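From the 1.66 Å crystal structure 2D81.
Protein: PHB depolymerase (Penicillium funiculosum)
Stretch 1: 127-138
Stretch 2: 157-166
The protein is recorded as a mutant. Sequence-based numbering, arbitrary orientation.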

# COMPACT_ATOMS: atom_id res chain seq x y z
N TYR A 127 -9.18 3.10 12.87
CA TYR A 127 -7.93 3.84 13.04
C TYR A 127 -7.27 3.38 14.33
O TYR A 127 -7.85 3.50 15.41
CB TYR A 127 -8.21 5.34 13.09
CG TYR A 127 -6.98 6.23 13.09
CD1 TYR A 127 -6.24 6.43 14.26
CD2 TYR A 127 -6.58 6.90 11.94
CE1 TYR A 127 -5.12 7.28 14.27
CE2 TYR A 127 -5.47 7.75 11.94
CZ TYR A 127 -4.75 7.93 13.11
OH TYR A 127 -3.67 8.78 13.11
N VAL A 128 -6.07 2.84 14.20
CA VAL A 128 -5.37 2.21 15.32
C VAL A 128 -4.03 2.87 15.59
O VAL A 128 -3.26 3.15 14.66
CB VAL A 128 -5.14 0.71 15.05
CG1 VAL A 128 -4.39 0.08 16.21
CG2 VAL A 128 -6.48 0.02 14.84
N THR A 129 -3.75 3.13 16.86
CA THR A 129 -2.44 3.61 17.28
C THR A 129 -1.79 2.57 18.19
O THR A 129 -2.39 2.14 19.17
CB THR A 129 -2.54 4.94 18.05
OG1 THR A 129 -3.17 5.92 17.21
CG2 THR A 129 -1.16 5.44 18.45
N THR A 130 -0.57 2.17 17.85
CA THR A 130 0.21 1.31 18.74
C THR A 130 1.15 2.17 19.57
O THR A 130 2.03 2.84 19.04
CB THR A 130 1.03 0.27 17.95
OG1 THR A 130 0.13 -0.62 17.27
CG2 THR A 130 1.93 -0.52 18.88
N THR A 131 0.94 2.13 20.88
CA THR A 131 1.72 2.95 21.81
C THR A 131 3.19 2.52 21.79
O THR A 131 3.50 1.35 22.00
CB THR A 131 1.18 2.81 23.24
OG1 THR A 131 -0.19 3.25 23.28
CG2 THR A 131 2.00 3.66 24.20
N GLY A 132 4.08 3.48 21.54
CA GLY A 132 5.50 3.21 21.62
C GLY A 132 6.16 2.79 20.32
O GLY A 132 7.39 2.76 20.22
N ALA A 133 5.35 2.47 19.31
CA ALA A 133 5.89 2.04 18.02
C ALA A 133 6.42 3.23 17.23
O ALA A 133 5.81 4.30 17.21
CB ALA A 133 4.82 1.32 17.22
N VAL A 134 7.57 3.05 16.58
CA VAL A 134 8.13 4.09 15.73
C VAL A 134 7.75 3.85 14.27
O VAL A 134 6.84 3.07 13.98
CB VAL A 134 9.67 4.15 15.85
CG1 VAL A 134 10.06 4.43 17.30
CG2 VAL A 134 10.29 2.85 15.37
N HIS A 135 8.46 4.51 13.36
CA HIS A 135 8.24 4.29 11.94
C HIS A 135 8.80 2.94 11.50
O HIS A 135 10.00 2.80 11.24
CB HIS A 135 8.90 5.40 11.13
CG HIS A 135 8.40 5.49 9.73
ND1 HIS A 135 7.13 5.92 9.41
CD2 HIS A 135 8.99 5.16 8.55
CE1 HIS A 135 6.96 5.86 8.10
NE2 HIS A 135 8.07 5.40 7.56
N THR A 136 7.92 1.95 11.41
CA THR A 136 8.32 0.59 11.07
C THR A 136 7.03 -0.19 10.80
O THR A 136 5.96 0.23 11.23
CB THR A 136 9.08 -0.06 12.25
OG1 THR A 136 9.70 -1.28 11.82
CG2 THR A 136 8.12 -0.37 13.40
N PHE A 137 7.13 -1.30 10.07
CA PHE A 137 5.94 -2.13 9.86
C PHE A 137 5.69 -2.98 11.10
O PHE A 137 6.56 -3.73 11.53
CB PHE A 137 6.12 -3.05 8.65
CG PHE A 137 4.83 -3.63 8.16
CD1 PHE A 137 4.15 -3.04 7.10
CD2 PHE A 137 4.26 -4.73 8.80
CE1 PHE A 137 2.92 -3.53 6.69
CE2 PHE A 137 3.02 -5.22 8.39
CZ PHE A 137 2.35 -4.62 7.33
N PRO A 138 4.48 -2.87 11.68
CA PRO A 138 4.14 -3.64 12.89
C PRO A 138 3.72 -5.09 12.65
O PRO A 138 2.74 -5.36 11.96
CB PRO A 138 3.00 -2.82 13.49
CG PRO A 138 2.27 -2.36 12.25
CD PRO A 138 3.40 -1.94 11.32
N ILE A 157 10.88 -3.32 9.64
CA ILE A 157 9.86 -4.32 9.94
C ILE A 157 10.19 -4.84 11.34
O ILE A 157 11.33 -5.22 11.60
CB ILE A 157 9.91 -5.49 8.94
CG1 ILE A 157 9.80 -4.97 7.51
CG2 ILE A 157 8.79 -6.48 9.24
CD1 ILE A 157 10.07 -6.03 6.46
N SER A 158 9.20 -4.86 12.23
CA SER A 158 9.48 -5.09 13.64
C SER A 158 8.47 -6.02 14.30
O SER A 158 7.35 -6.18 13.82
CB SER A 158 9.47 -3.76 14.40
OG SER A 158 10.41 -2.85 13.87
N ASN A 159 8.88 -6.61 15.42
CA ASN A 159 7.91 -7.21 16.33
C ASN A 159 7.41 -6.11 17.25
O ASN A 159 8.06 -5.78 18.25
CB ASN A 159 8.56 -8.32 17.16
CG ASN A 159 7.55 -9.10 17.98
OD1 ASN A 159 6.45 -8.61 18.26
ND2 ASN A 159 7.92 -10.31 18.39
N CYS A 160 6.27 -5.53 16.90
CA CYS A 160 5.65 -4.48 17.71
C CYS A 160 4.57 -5.05 18.62
O CYS A 160 3.75 -4.31 19.15
CB CYS A 160 5.03 -3.41 16.82
SG CYS A 160 6.21 -2.46 15.81
N ASN A 161 4.58 -6.37 18.79
CA ASN A 161 3.54 -7.05 19.56
C ASN A 161 2.17 -6.64 19.03
O ASN A 161 1.21 -6.49 19.79
CB ASN A 161 3.67 -6.70 21.05
CG ASN A 161 2.74 -7.51 21.93
OD1 ASN A 161 2.65 -8.73 21.79
ND2 ASN A 161 2.04 -6.84 22.83
N TYR A 162 2.10 -6.46 17.72
CA TYR A 162 0.84 -6.13 17.06
C TYR A 162 0.87 -6.65 15.63
O TYR A 162 1.73 -6.28 14.84
CB TYR A 162 0.63 -4.61 17.05
CG TYR A 162 -0.63 -4.17 16.33
CD1 TYR A 162 -0.55 -3.49 15.11
CD2 TYR A 162 -1.89 -4.42 16.86
CE1 TYR A 162 -1.71 -3.07 14.44
CE2 TYR A 162 -3.05 -4.01 16.21
CZ TYR A 162 -2.96 -3.33 15.01
OH TYR A 162 -4.11 -2.91 14.37
N ASP A 163 -0.09 -7.52 15.32
CA ASP A 163 -0.20 -8.12 14.00
C ASP A 163 -0.88 -7.14 13.05
O ASP A 163 -2.10 -7.19 12.87
CB ASP A 163 -1.01 -9.42 14.10
CG ASP A 163 -1.11 -10.15 12.77
OD1 ASP A 163 -1.82 -11.18 12.72
OD2 ASP A 163 -0.48 -9.72 11.78
N GLY A 164 -0.09 -6.25 12.46
CA GLY A 164 -0.65 -5.23 11.59
C GLY A 164 -1.27 -5.78 10.32
O GLY A 164 -2.35 -5.34 9.93
N ALA A 165 -0.59 -6.72 9.68
CA ALA A 165 -1.09 -7.31 8.45
C ALA A 165 -2.45 -7.95 8.71
O ALA A 165 -3.39 -7.76 7.94
CB ALA A 165 -0.11 -8.35 7.92
N GLY A 166 -2.54 -8.71 9.80
CA GLY A 166 -3.78 -9.36 10.15
C GLY A 166 -4.89 -8.37 10.46
O GLY A 166 -6.03 -8.55 10.05

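Three hydrogen bonds pin these stretches together. The shortest runs from Thr136 OG1 to Ser158 OG, 2.7 Å, with the threonine as donor; both residues are buried, and two short hydroxyl side chains let the polar groups pair inside the protein at little cost in volume. Next to it, Ser158 N donates to Phe137 O at 3.0 Å and 158°, the backbone bond of a short parallel bridge in which Phe137 pairs with Ile157 and Pro138 with Ser158. Proline, which has no amide hydrogen to give, still serves through its carbonyl: Gly164 N reaches Pro138 O at 3.0 Å, joining the strand to the first turn of a helix. Glycine fits here because a CB on Gly164 would lie 2.7 Å from Pro138 O, a clash. The same turn is capped by Asp163, whose OD2 accepts from Gly166 N at 3.0 Å while its CA-to-CB bond points away from the other stretch.

The bridge sorts its side chains by face. Phe137 and Ile157 share one, with Phe137 CB 4.3 Å from Ile157 CG1, and the t rotamer of Phe137 carries its ring on to Ala165, with Phe137 CE2 4.5 Å from Ala165 CB. Pro138 and Ser158 occupy the other face. Here Pro138 CB packs 3.9 Å from Cys160 CB, and Cys160 SG also lies 3.7 Å from Thr136 CG2 and 4.3 Å from Ala133 CB.

Farther out, Tyr162 spans the contact with a t chi1. Pro138 CB sits at its ring edge, 4.0 Å from Tyr162 CD1, whereas Thr130 OG1 lies over one face, 3.7 Å from that same Tyr162 CD1. Val128 CG1 meets Tyr162 CZ at 3.9 Å, so alternate strand residues Val128 and Thr130 point toward the tyrosine, while Thr129 between them points away. In all, 587 Å² is buried.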